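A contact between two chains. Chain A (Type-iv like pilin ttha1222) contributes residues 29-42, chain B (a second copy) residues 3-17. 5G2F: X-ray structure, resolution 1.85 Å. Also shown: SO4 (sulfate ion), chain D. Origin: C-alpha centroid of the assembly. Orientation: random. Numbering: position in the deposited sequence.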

# COMPACT_ATOMS: atom_id res chain seq x y z
N LEU A 29 13.79 5.15 3.75
CA LEU A 29 12.41 5.12 3.21
C LEU A 29 11.48 4.40 4.13
O LEU A 29 11.93 3.50 4.85
CB LEU A 29 12.39 4.22 1.96
CG LEU A 29 13.26 4.53 0.77
CD1 LEU A 29 13.82 3.25 0.21
CD2 LEU A 29 12.46 5.27 -0.27
N PRO A 30 10.17 4.72 4.11
CA PRO A 30 9.26 3.78 4.80
C PRO A 30 9.16 2.51 3.98
O PRO A 30 8.93 2.55 2.77
CB PRO A 30 7.94 4.53 4.88
CG PRO A 30 8.07 5.66 3.91
CD PRO A 30 9.48 5.88 3.54
N THR A 31 9.37 1.39 4.62
CA THR A 31 9.55 0.11 3.92
C THR A 31 8.32 -0.82 3.96
O THR A 31 8.41 -2.00 3.65
CB THR A 31 10.80 -0.60 4.55
OG1 THR A 31 10.56 -0.77 5.94
CG2 THR A 31 12.03 0.19 4.33
N HIS A 32 7.15 -0.31 4.33
CA HIS A 32 5.92 -1.14 4.33
C HIS A 32 4.99 -0.84 3.16
O HIS A 32 3.96 -1.47 2.99
CB HIS A 32 5.23 -1.01 5.67
CG HIS A 32 6.15 -1.33 6.81
ND1 HIS A 32 6.53 -2.63 7.11
CD2 HIS A 32 6.80 -0.53 7.69
CE1 HIS A 32 7.35 -2.61 8.15
NE2 HIS A 32 7.52 -1.35 8.53
N LEU A 33 5.35 0.12 2.31
CA LEU A 33 4.51 0.39 1.13
C LEU A 33 4.99 -0.55 -0.00
O LEU A 33 5.94 -0.21 -0.74
CB LEU A 33 4.64 1.85 0.76
CG LEU A 33 3.78 2.39 -0.39
CD1 LEU A 33 2.29 2.11 -0.22
CD2 LEU A 33 4.00 3.87 -0.57
N THR A 34 4.39 -1.73 -0.10
CA THR A 34 4.94 -2.77 -0.95
C THR A 34 4.18 -3.04 -2.23
O THR A 34 4.52 -3.95 -3.01
CB THR A 34 5.02 -4.09 -0.17
OG1 THR A 34 3.77 -4.29 0.47
CG2 THR A 34 6.15 -4.03 0.87
N ASP A 35 3.08 -2.33 -2.45
CA ASP A 35 2.48 -2.45 -3.77
C ASP A 35 2.30 -1.11 -4.39
O ASP A 35 2.19 -0.09 -3.71
CB ASP A 35 1.18 -3.19 -3.76
CG ASP A 35 0.03 -2.27 -3.42
OD1 ASP A 35 -0.17 -2.12 -2.21
OD2 ASP A 35 -0.58 -1.64 -4.35
N CYS A 36 2.28 -1.12 -5.70
CA CYS A 36 2.15 0.10 -6.45
C CYS A 36 0.99 0.01 -7.45
O CYS A 36 1.01 0.66 -8.48
CB CYS A 36 3.48 0.48 -7.11
SG CYS A 36 4.51 -0.85 -7.75
N LEU A 37 -0.02 -0.80 -7.14
CA LEU A 37 -1.23 -0.76 -7.97
C LEU A 37 -2.06 0.49 -7.68
O LEU A 37 -2.85 0.95 -8.54
CB LEU A 37 -2.09 -2.01 -7.79
CG LEU A 37 -1.52 -3.29 -8.39
CD1 LEU A 37 -2.39 -4.47 -7.99
CD2 LEU A 37 -1.37 -3.21 -9.92
N SER A 38 -1.88 1.06 -6.49
CA SER A 38 -2.55 2.31 -6.19
C SER A 38 -1.67 3.26 -5.44
O SER A 38 -0.63 2.86 -4.93
CB SER A 38 -3.85 2.05 -5.39
OG SER A 38 -3.52 2.00 -4.01
N GLY A 39 -2.10 4.53 -5.37
CA GLY A 39 -1.39 5.54 -4.60
C GLY A 39 -0.20 6.15 -5.31
O GLY A 39 0.59 6.85 -4.67
N PHE A 40 -0.09 5.91 -6.62
CA PHE A 40 0.97 6.50 -7.41
C PHE A 40 0.50 7.16 -8.68
O PHE A 40 1.14 7.05 -9.75
CB PHE A 40 2.05 5.45 -7.73
CG PHE A 40 2.76 4.93 -6.53
CD1 PHE A 40 3.86 5.60 -6.00
CD2 PHE A 40 2.33 3.79 -5.88
CE1 PHE A 40 4.52 5.14 -4.90
CE2 PHE A 40 3.00 3.32 -4.78
CZ PHE A 40 4.11 3.99 -4.29
N GLY A 41 -0.61 7.88 -8.58
CA GLY A 41 -1.12 8.62 -9.71
C GLY A 41 -1.88 7.67 -10.60
O GLY A 41 -2.22 6.56 -10.20
N GLN A 42 -2.19 8.14 -11.80
CA GLN A 42 -2.95 7.35 -12.75
C GLN A 42 -2.12 6.14 -13.18
O GLN A 42 -1.01 6.30 -13.65
CB GLN A 42 -3.30 8.22 -13.95
CG GLN A 42 -3.97 7.47 -15.09
CD GLN A 42 -5.38 6.99 -14.78
OE1 GLN A 42 -6.10 7.57 -13.95
NE2 GLN A 42 -5.78 5.92 -15.46
S SO4 D . 1.78 15.56 -11.31
O1 SO4 D . 0.79 15.55 -10.21
O2 SO4 D . 2.25 14.18 -11.54
O3 SO4 D . 2.92 16.44 -10.95
O4 SO4 D . 1.14 16.09 -12.54
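Chain B, residues 3-17: NLAAGQSYVRNVALA

Chain B, a second copy of the pilin, contributes one unbroken helix, residues 3-17, which continues later in the chain. Chain A meets it with an irregular loop that has no regular helix or strand. The two run in opposite senses: residues early in the chain A stretch lie by the later residues of the chain B stretch, and residues late in it lie by the earlier ones. His A32 CA is 7.2 Å from Leu B16 CA. Leu A33 CA is 6.6 Å from Asn B13 CA. Gly A39 CA is 4.7 Å from Gln B8 CA. Phe A40 CA is 4.0 Å from Ala B5 CA. The segment therefore closes on the helix as it proceeds. Together the stretches bury 688 Å².

Pro A30 points toward the helix, and its CG lies 3.2 Å from Asn B13 ND2. Water 1 links the same two residues, 2.7 Å from Pro A30 O and 3.1 Å from Asn B13 ND2. Thr A31 points away. His A32 places its O 3.4 Å from Leu B16 CD1, while its ring leads off. Water 2 accepts from His A32 N at 2.8 Å and donates to Asn B13 OD1 at 2.9 Å.

Leu A33 starts sideways, but its end comes nearer. Its CB is 4.1 Å from Leu B16 CD1, an apolar contact, and its CD1 packs 3.4 Å from Arg B12 CZ, over one face of the guanidinium. Thr A34 turns away.

Asp A35 forms the salt bridge: OD1 receives Arg B12 NH2 at 2.6 Å, near the guanidinium plane. Its backbone O accepts from Arg B12 NH1 at 3.1 Å. Asp A35 OD2 accepts from Leu A37 N at 3.0 Å, which ties the carboxylate to its own loop. Ser A38 O takes a very short hydrogen bond from Arg B12 NH1, 2.5 Å, and its OG lies over the guanidinium face opposite Leu A33. The arginine is thus held in a pocket of chain A.

Gly A39 has positive phi, and its CA is 3.7 Å from Arg B12 CD. A CB here would fall 2.2 Å from Arg B12 CD, a clash, so the close approach depends on glycine. Phe A40 points its CB away from the helix, yet CE1 reaches within 3.6 Å of Ser B9 CB. Its backbone C is 3.5 Å from Ala B5 CB. Gly A41 N donates to Gln B8 OE1 at 2.5 Å, and Gly A41 CA lies 4.0 Å from Leu B4 CD2. Gln A42 makes no contact.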

# COMPACT_ATOMS: atom_id res chain seq x y z
N ASN B 3 3.98 14.79 -8.54
CA ASN B 3 3.45 15.32 -7.27
C ASN B 3 2.23 14.62 -6.74
O ASN B 3 2.14 14.33 -5.56
CB ASN B 3 3.13 16.79 -7.38
CG ASN B 3 4.36 17.64 -7.37
OD1 ASN B 3 5.36 17.29 -6.75
ND2 ASN B 3 4.30 18.79 -8.04
N LEU B 4 1.25 14.35 -7.62
CA LEU B 4 0.09 13.59 -7.21
C LEU B 4 0.56 12.23 -6.64
O LEU B 4 0.08 11.80 -5.60
CB LEU B 4 -0.89 13.36 -8.37
CG LEU B 4 -2.07 12.44 -8.06
CD1 LEU B 4 -2.96 12.96 -6.91
CD2 LEU B 4 -2.91 12.19 -9.33
N ALA B 5 1.46 11.57 -7.35
CA ALA B 5 1.97 10.29 -6.85
C ALA B 5 2.71 10.45 -5.51
O ALA B 5 2.56 9.65 -4.62
CB ALA B 5 2.85 9.62 -7.89
N ALA B 6 3.47 11.52 -5.35
CA ALA B 6 4.22 11.71 -4.10
C ALA B 6 3.23 11.97 -2.97
O ALA B 6 3.35 11.41 -1.88
CB ALA B 6 5.20 12.86 -4.24
N GLY B 7 2.16 12.73 -3.25
CA GLY B 7 1.12 12.93 -2.23
C GLY B 7 0.33 11.71 -1.82
O GLY B 7 0.09 11.46 -0.63
N GLN B 8 -0.18 10.99 -2.82
CA GLN B 8 -0.92 9.80 -2.57
C GLN B 8 -0.11 8.80 -1.77
O GLN B 8 -0.63 8.17 -0.84
CB GLN B 8 -1.35 9.16 -3.88
CG GLN B 8 -2.47 9.90 -4.59
CD GLN B 8 -2.79 9.30 -5.95
OE1 GLN B 8 -1.95 8.69 -6.58
NE2 GLN B 8 -4.01 9.51 -6.42
N SER B 9 1.15 8.62 -2.19
CA SER B 9 2.01 7.65 -1.54
C SER B 9 2.28 8.08 -0.08
O SER B 9 2.32 7.24 0.80
CB SER B 9 3.27 7.39 -2.39
OG SER B 9 4.03 8.54 -2.66
N TYR B 10 2.42 9.37 0.18
CA TYR B 10 2.57 9.84 1.54
C TYR B 10 1.35 9.47 2.36
O TYR B 10 1.46 8.95 3.50
CB TYR B 10 2.77 11.36 1.60
CG TYR B 10 2.92 11.91 3.02
CD1 TYR B 10 4.06 11.69 3.76
CD2 TYR B 10 1.90 12.66 3.60
CE1 TYR B 10 4.19 12.22 5.06
CE2 TYR B 10 2.01 13.18 4.86
CZ TYR B 10 3.16 12.96 5.60
OH TYR B 10 3.29 13.49 6.85
N VAL B 11 0.17 9.73 1.81
CA VAL B 11 -1.08 9.33 2.50
C VAL B 11 -1.10 7.83 2.83
O VAL B 11 -1.46 7.45 3.94
CB VAL B 11 -2.33 9.74 1.70
CG1 VAL B 11 -3.59 9.13 2.28
CG2 VAL B 11 -2.42 11.27 1.66
N ARG B 12 -0.75 6.99 1.86
CA ARG B 12 -0.72 5.53 2.11
C ARG B 12 0.25 5.22 3.25
O ARG B 12 -0.01 4.35 4.09
CB ARG B 12 -0.38 4.78 0.84
CG ARG B 12 -1.50 4.79 -0.22
CD ARG B 12 -1.29 3.82 -1.38
NE ARG B 12 -1.22 2.43 -0.93
CZ ARG B 12 -0.71 1.42 -1.62
NH1 ARG B 12 -0.20 1.60 -2.83
NH2 ARG B 12 -0.73 0.20 -1.09
N ASN B 13 1.39 5.91 3.27
CA ASN B 13 2.37 5.72 4.36
C ASN B 13 1.86 6.19 5.74
O ASN B 13 2.13 5.54 6.77
CB ASN B 13 3.76 6.32 3.97
CG ASN B 13 4.58 5.36 3.07
OD1 ASN B 13 4.51 4.16 3.24
ND2 ASN B 13 5.44 5.90 2.19
N VAL B 14 1.12 7.29 5.77
CA VAL B 14 0.44 7.72 7.02
C VAL B 14 -0.50 6.61 7.50
O VAL B 14 -0.48 6.23 8.69
CB VAL B 14 -0.35 9.02 6.83
CG1 VAL B 14 -1.20 9.38 8.04
CG2 VAL B 14 0.59 10.19 6.54
N ALA B 15 -1.33 6.10 6.58
CA ALA B 15 -2.26 4.98 6.96
C ALA B 15 -1.51 3.78 7.54
O ALA B 15 -1.89 3.23 8.55
CB ALA B 15 -3.08 4.54 5.77
N LEU B 16 -0.41 3.37 6.87
CA LEU B 16 0.36 2.24 7.35
C LEU B 16 0.93 2.52 8.73
O LEU B 16 0.97 1.65 9.58
CB LEU B 16 1.50 1.89 6.35
CG LEU B 16 1.07 1.20 5.05
CD1 LEU B 16 2.15 1.30 3.96
CD2 LEU B 16 0.73 -0.26 5.31
N ALA B 17 1.38 3.74 8.96
CA ALA B 17 1.88 4.12 10.29
C ALA B 17 0.79 4.04 11.34
O ALA B 17 1.00 3.54 12.46
CB ALA B 17 2.46 5.52 10.24
O HOH W 1 7.72 4.18 0.93
O HOH W 2 5.76 2.06 4.74